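Local structure of fucolectin-related protein (2WMF) at residues A220-D223 with S224-G228; R98-Y101 with V102-E106. The protein is a family 98 glycoside hydrolase of Streptococcus pneumoniae whose catalytic module probably recognises and hydrolyses host blood-group carbohydrate antigens. All coordinates share one frame; numbering follows the deposited sequence.

Both contacts illustrate how an alpha-helix of a (beta/alpha)8 barrel binds itself together and meets its surroundings. Contact 2 lies on helix 95-111, between barrel strands 74-79 and 115-121; contact 1 comes later in the chain, on helix 219-231, between strands 207-212 and 237-243. The two helices thus belong to separate beta-alpha-beta units of one barrel and do not touch: the contact centres are 35 Å apart and their nearest atoms about 22 Å. Contact 1 is wholly buried, about 13 Å from the centre of the chain, whereas contact 2, about 28 Å out, has one face packed and another exposed. Both are part of the barrel framework.

Contact 1 of 2, residues A220-D223 with S224-G228; sequences AGTD and SIVSG
Thr222 and Val226, one turn apart, belong to a buried intrahelical i to i+4 contact in helix 219-231, the helical arm of a beta-alpha-beta crossover of the (beta/alpha)8 barrel between strands 207-212 and 237-243. Regular backbone bonds hold the turn: Val226 N donates to Thr222 O at 2.9 Å, with an N-H...O angle of 165°. On the same side, Thr222 CG2 and Val226 CG2 run side by side, 3.9 Å apart, and both residues pack on Trp187 of helix 184-192. The threonine CG2 is anti to its own backbone nitrogen, while OG1 turns back to bond the Asp218 carbonyl and also meets Glu183 N. The buried polar ends of the next two residues likewise find partners beyond the helix, Asp223 OD2 at Tyr366 OH and Ser224 OG at Leu374 O and Tyr353 OH. Ser227 instead folds its hydroxyl back on the helix. A chi1 of 76° puts OG between the backbone nitrogen and the carbonyl carbon, within reach of the preceding turn. Asp223 O therefore accepts twice from one residue, from Ser227 N at 3.0 Å and Ser227 OG at 2.9 Å, the two donors arriving from opposite faces of the carbonyl plane.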
loop_
_atom_site.group_PDB
_atom_site.type_symbol
_atom_site.label_atom_id
_atom_site.label_comp_id
_atom_site.label_asym_id
_atom_site.label_seq_id
_atom_site.Cartn_x
_atom_site.Cartn_y
_atom_site.Cartn_z
ATOM N N ALA A 220 -6.675 2.410 10.443
ATOM C CA ALA A 220 -7.963 1.795 10.038
ATOM C C ALA A 220 -8.928 2.926 9.587
ATOM O O ALA A 220 -9.564 2.859 8.486
ATOM C CB ALA A 220 -8.559 0.955 11.189
ATOM N N GLY A 221 -9.014 3.991 10.376
ATOM C CA GLY A 221 -9.876 5.096 10.022
ATOM C C GLY A 221 -9.503 5.733 8.685
ATOM O O GLY A 221 -10.376 6.168 7.920
ATOM N N THR A 222 -8.202 5.807 8.406
ATOM C CA THR A 222 -7.745 6.467 7.204
ATOM C C THR A 222 -8.141 5.616 5.992
ATOM O O THR A 222 -8.612 6.147 4.980
ATOM C CB THR A 222 -6.226 6.797 7.213
ATOM O OG1 THR A 222 -5.930 7.720 8.285
ATOM C CG2 THR A 222 -5.739 7.425 5.859
ATOM N N ASP A 223 -7.907 4.317 6.072
ATOM C CA ASP A 223 -8.356 3.396 5.017
ATOM C C ASP A 223 -9.861 3.545 4.769
ATOM O O ASP A 223 -10.315 3.498 3.606
ATOM C CB ASP A 223 -8.044 1.966 5.355
ATOM C CG ASP A 223 -6.586 1.564 5.089
ATOM O OD1 ASP A 223 -5.837 2.329 4.483
ATOM O OD2 ASP A 223 -6.215 0.413 5.459
ATOM N N SER A 224 -10.646 3.654 5.834
ATOM C CA SER A 224 -12.114 3.732 5.726
ATOM C C SER A 224 -12.542 5.017 5.009
ATOM O O SER A 224 -13.471 5.028 4.153
ATOM C CB SER A 224 -12.788 3.647 7.100
ATOM O OG SER A 224 -12.684 2.340 7.638
ATOM N N ILE A 225 -11.942 6.133 5.395
ATOM C CA ILE A 225 -12.316 7.441 4.861
ATOM C C ILE A 225 -11.839 7.597 3.419
ATOM O O ILE A 225 -12.568 8.088 2.552
ATOM C CB ILE A 225 -11.713 8.589 5.740
ATOM C CG1 ILE A 225 -12.392 8.632 7.090
ATOM C CG2 ILE A 225 -11.839 9.949 5.056
ATOM C CD1 ILE A 225 -11.680 9.598 8.090
ATOM N N VAL A 226 -10.594 7.220 3.167
ATOM C CA VAL A 226 -10.018 7.399 1.824
ATOM C C VAL A 226 -10.740 6.479 0.822
ATOM O O VAL A 226 -11.140 6.932 -0.272
ATOM C CB VAL A 226 -8.495 7.291 1.808
ATOM C CG1 VAL A 226 -7.928 7.262 0.354
ATOM C CG2 VAL A 226 -7.846 8.440 2.686
ATOM N N SER A 227 -10.901 5.207 1.161
ATOM C CA SER A 227 -11.654 4.327 0.273
ATOM C C SER A 227 -13.132 4.808 0.210
ATOM O O SER A 227 -13.798 4.733 -0.849
ATOM C CB SER A 227 -11.519 2.856 0.671
ATOM O OG SER A 227 -12.275 2.497 1.793
ATOM N N GLY A 228 -13.641 5.386 1.280
ATOM C CA GLY A 228 -14.995 5.966 1.294
ATOM C C GLY A 228 -15.150 7.108 0.279
ATOM O O GLY A 228 -16.203 7.233 -0.370
#

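Contact 2 of 2, residues R98-Y101 with V102-E106; sequences REWY and VKMLE
Leu105 N gives its hydrogen to Tyr101 O at 2.8 Å and Lys103 N to Glu99 O at the same 2.8 Å, two of the four successive i to i+4 bonds that tie 98-101 to 102-106. Val102 N donates to Arg98 O at 2.9 Å, and Met104 N reaches Trp100 O at 3.0 Å. This is a regular stretch of helix 95-111, the crossover helix between strands 74-79 and 115-121 of the (beta/alpha)8 barrel.

Beyond the backbone bonds, the main side-chain meeting is between Trp100 and Met104. With CG anti to its backbone nitrogen (chi1 -174°), the indole leaves the helix and its end then comes back toward the following turn. Met104 lays CG over one face of the indole, 3.8 Å from the centroid of the six-membered ring and only 16° off its normal, a CH-pi contact. The bend at chi2 (-53°) carries the sulfur toward the other ring: SD stands obliquely above the five-membered ring, off its centre and 4.7 Å from its centroid, in a Met-aromatic contact. Both residues also touch Leu78, so the pair packs against strand 74-79 of the barrel wall.

Further round, Tyr101 and Leu105 face strand 115-121, touching Leu117 and Val115 respectively. Leu105 CG sits 3.2 Å from Tyr101 O, packing its branch close to a carbonyl already used by the backbone bond. Glu99 and Lys103 lie on the exposed side, and Arg98 NE forms a salt bridge with Asp93.

The buried aromatic residues keep their polar atoms paired, Trp100 NE1 with Gly52 O and Tyr101 OH with Val118 O. Hydrogen bonding thus fixes the indole by its NH, while the Met104 CG methylene supplies weak CH-pi attraction over the six-membered ring and SD a separate Met-aromatic contact with the five-membered one.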
loop_
_atom_site.group_PDB
_atom_site.type_symbol
_atom_site.label_atom_id
_atom_site.label_comp_id
_atom_site.label_asym_id
_atom_site.label_seq_id
_atom_site.Cartn_x
_atom_site.Cartn_y
_atom_site.Cartn_z
ATOM N N ARG A 98 12.584 25.017 -10.406
ATOM C CA ARG A 98 12.031 24.913 -11.749
ATOM C C ARG A 98 13.097 24.301 -12.708
ATOM O O ARG A 98 12.801 23.415 -13.524
ATOM C CB ARG A 98 11.570 26.294 -12.221
ATOM C CG ARG A 98 10.406 26.904 -11.463
ATOM C CD ARG A 98 9.866 28.126 -12.184
ATOM N NE ARG A 98 8.922 28.914 -11.407
ATOM C CZ ARG A 98 8.246 29.950 -11.899
ATOM N NH1 ARG A 98 8.400 30.310 -13.166
ATOM N NH2 ARG A 98 7.393 30.625 -11.146
ATOM N N GLU A 99 14.342 24.746 -12.552
ATOM C CA GLU A 99 15.454 24.247 -13.355
ATOM C C GLU A 99 15.593 22.729 -13.206
ATOM O O GLU A 99 15.798 22.011 -14.202
ATOM C CB GLU A 99 16.765 24.966 -12.971
ATOM C CG GLU A 99 17.010 26.121 -13.884
ATOM C CD GLU A 99 18.025 27.145 -13.402
ATOM O OE1 GLU A 99 18.807 26.863 -12.450
ATOM O OE2 GLU A 99 18.014 28.266 -14.003
ATOM N N TRP A 100 15.477 22.251 -11.965
ATOM C CA TRP A 100 15.568 20.828 -11.687
ATOM C C TRP A 100 14.409 20.066 -12.327
ATOM O O TRP A 100 14.636 19.039 -12.960
ATOM C CB TRP A 100 15.599 20.563 -10.175
ATOM C CG TRP A 100 15.846 19.109 -9.841
ATOM C CD1 TRP A 100 17.047 18.485 -9.762
ATOM C CD2 TRP A 100 14.851 18.109 -9.536
ATOM N NE1 TRP A 100 16.873 17.153 -9.436
ATOM C CE2 TRP A 100 15.538 16.900 -9.279
ATOM C CE3 TRP A 100 13.452 18.119 -9.464
ATOM C CZ2 TRP A 100 14.873 15.712 -8.952
ATOM C CZ3 TRP A 100 12.800 16.944 -9.126
ATOM C CH2 TRP A 100 13.503 15.763 -8.873
ATOM N N TYR A 101 13.181 20.559 -12.150
ATOM C CA TYR A 101 12.013 19.910 -12.788
ATOM C C TYR A 101 12.218 19.774 -14.306
ATOM O O TYR A 101 11.999 18.714 -14.864
ATOM C CB TYR A 101 10.735 20.700 -12.542
ATOM C CG TYR A 101 10.130 20.626 -11.135
ATOM C CD1 TYR A 101 10.034 19.424 -10.428
ATOM C CD2 TYR A 101 9.604 21.764 -10.547
ATOM C CE1 TYR A 101 9.452 19.389 -9.154
ATOM C CE2 TYR A 101 9.022 21.735 -9.273
ATOM C CZ TYR A 101 8.961 20.539 -8.587
ATOM O OH TYR A 101 8.374 20.544 -7.346
ATOM N N VAL A 102 12.652 20.866 -14.928
ATOM C CA VAL A 102 12.865 20.919 -16.378
ATOM C C VAL A 102 13.992 19.996 -16.803
ATOM O O VAL A 102 13.838 19.238 -17.770
ATOM C CB VAL A 102 13.094 22.376 -16.870
ATOM C CG1 VAL A 102 13.556 22.391 -18.353
ATOM C CG2 VAL A 102 11.810 23.221 -16.680
ATOM N N LYS A 103 15.098 20.016 -16.082
ATOM C CA LYS A 103 16.188 19.050 -16.311
ATOM C C LYS A 103 15.672 17.617 -16.324
ATOM O O LYS A 103 15.970 16.845 -17.209
ATOM C CB LYS A 103 17.303 19.211 -15.249
ATOM C CG LYS A 103 18.457 18.209 -15.360
ATOM C CD LYS A 103 19.291 18.230 -14.077
ATOM C CE LYS A 103 20.288 17.089 -14.013
ATOM N NZ LYS A 103 21.562 17.427 -14.704
ATOM N N MET A 104 14.897 17.254 -15.299
ATOM C CA MET A 104 14.405 15.897 -15.180
ATOM C C MET A 104 13.351 15.552 -16.248
ATOM O O MET A 104 13.314 14.434 -16.765
ATOM C CB MET A 104 13.884 15.644 -13.756
ATOM C CG MET A 104 14.986 15.756 -12.718
ATOM S SD MET A 104 16.467 14.756 -13.010
ATOM C CE MET A 104 15.862 13.096 -13.269
ATOM N N LEU A 105 12.516 16.531 -16.579
ATOM C CA LEU A 105 11.533 16.381 -17.664
ATOM C C LEU A 105 12.214 16.147 -19.016
ATOM O O LEU A 105 11.831 15.249 -19.767
ATOM C CB LEU A 105 10.612 17.582 -17.736
ATOM C CG LEU A 105 9.499 17.630 -16.635
ATOM C CD1 LEU A 105 8.904 19.025 -16.529
ATOM C CD2 LEU A 105 8.398 16.574 -16.915
ATOM N N GLU A 106 13.247 16.926 -19.281
ATOM C CA GLU A 106 14.024 16.750 -20.514
ATOM C C GLU A 106 14.606 15.337 -20.634
ATOM O O GLU A 106 14.507 14.683 -21.680
ATOM C CB GLU A 106 15.144 17.797 -20.584
ATOM C CG GLU A 106 14.644 19.192 -20.953
ATOM C CD GLU A 106 14.263 19.319 -22.432
ATOM O OE1 GLU A 106 15.050 18.868 -23.278
ATOM O OE2 GLU A 106 13.178 19.835 -22.737
#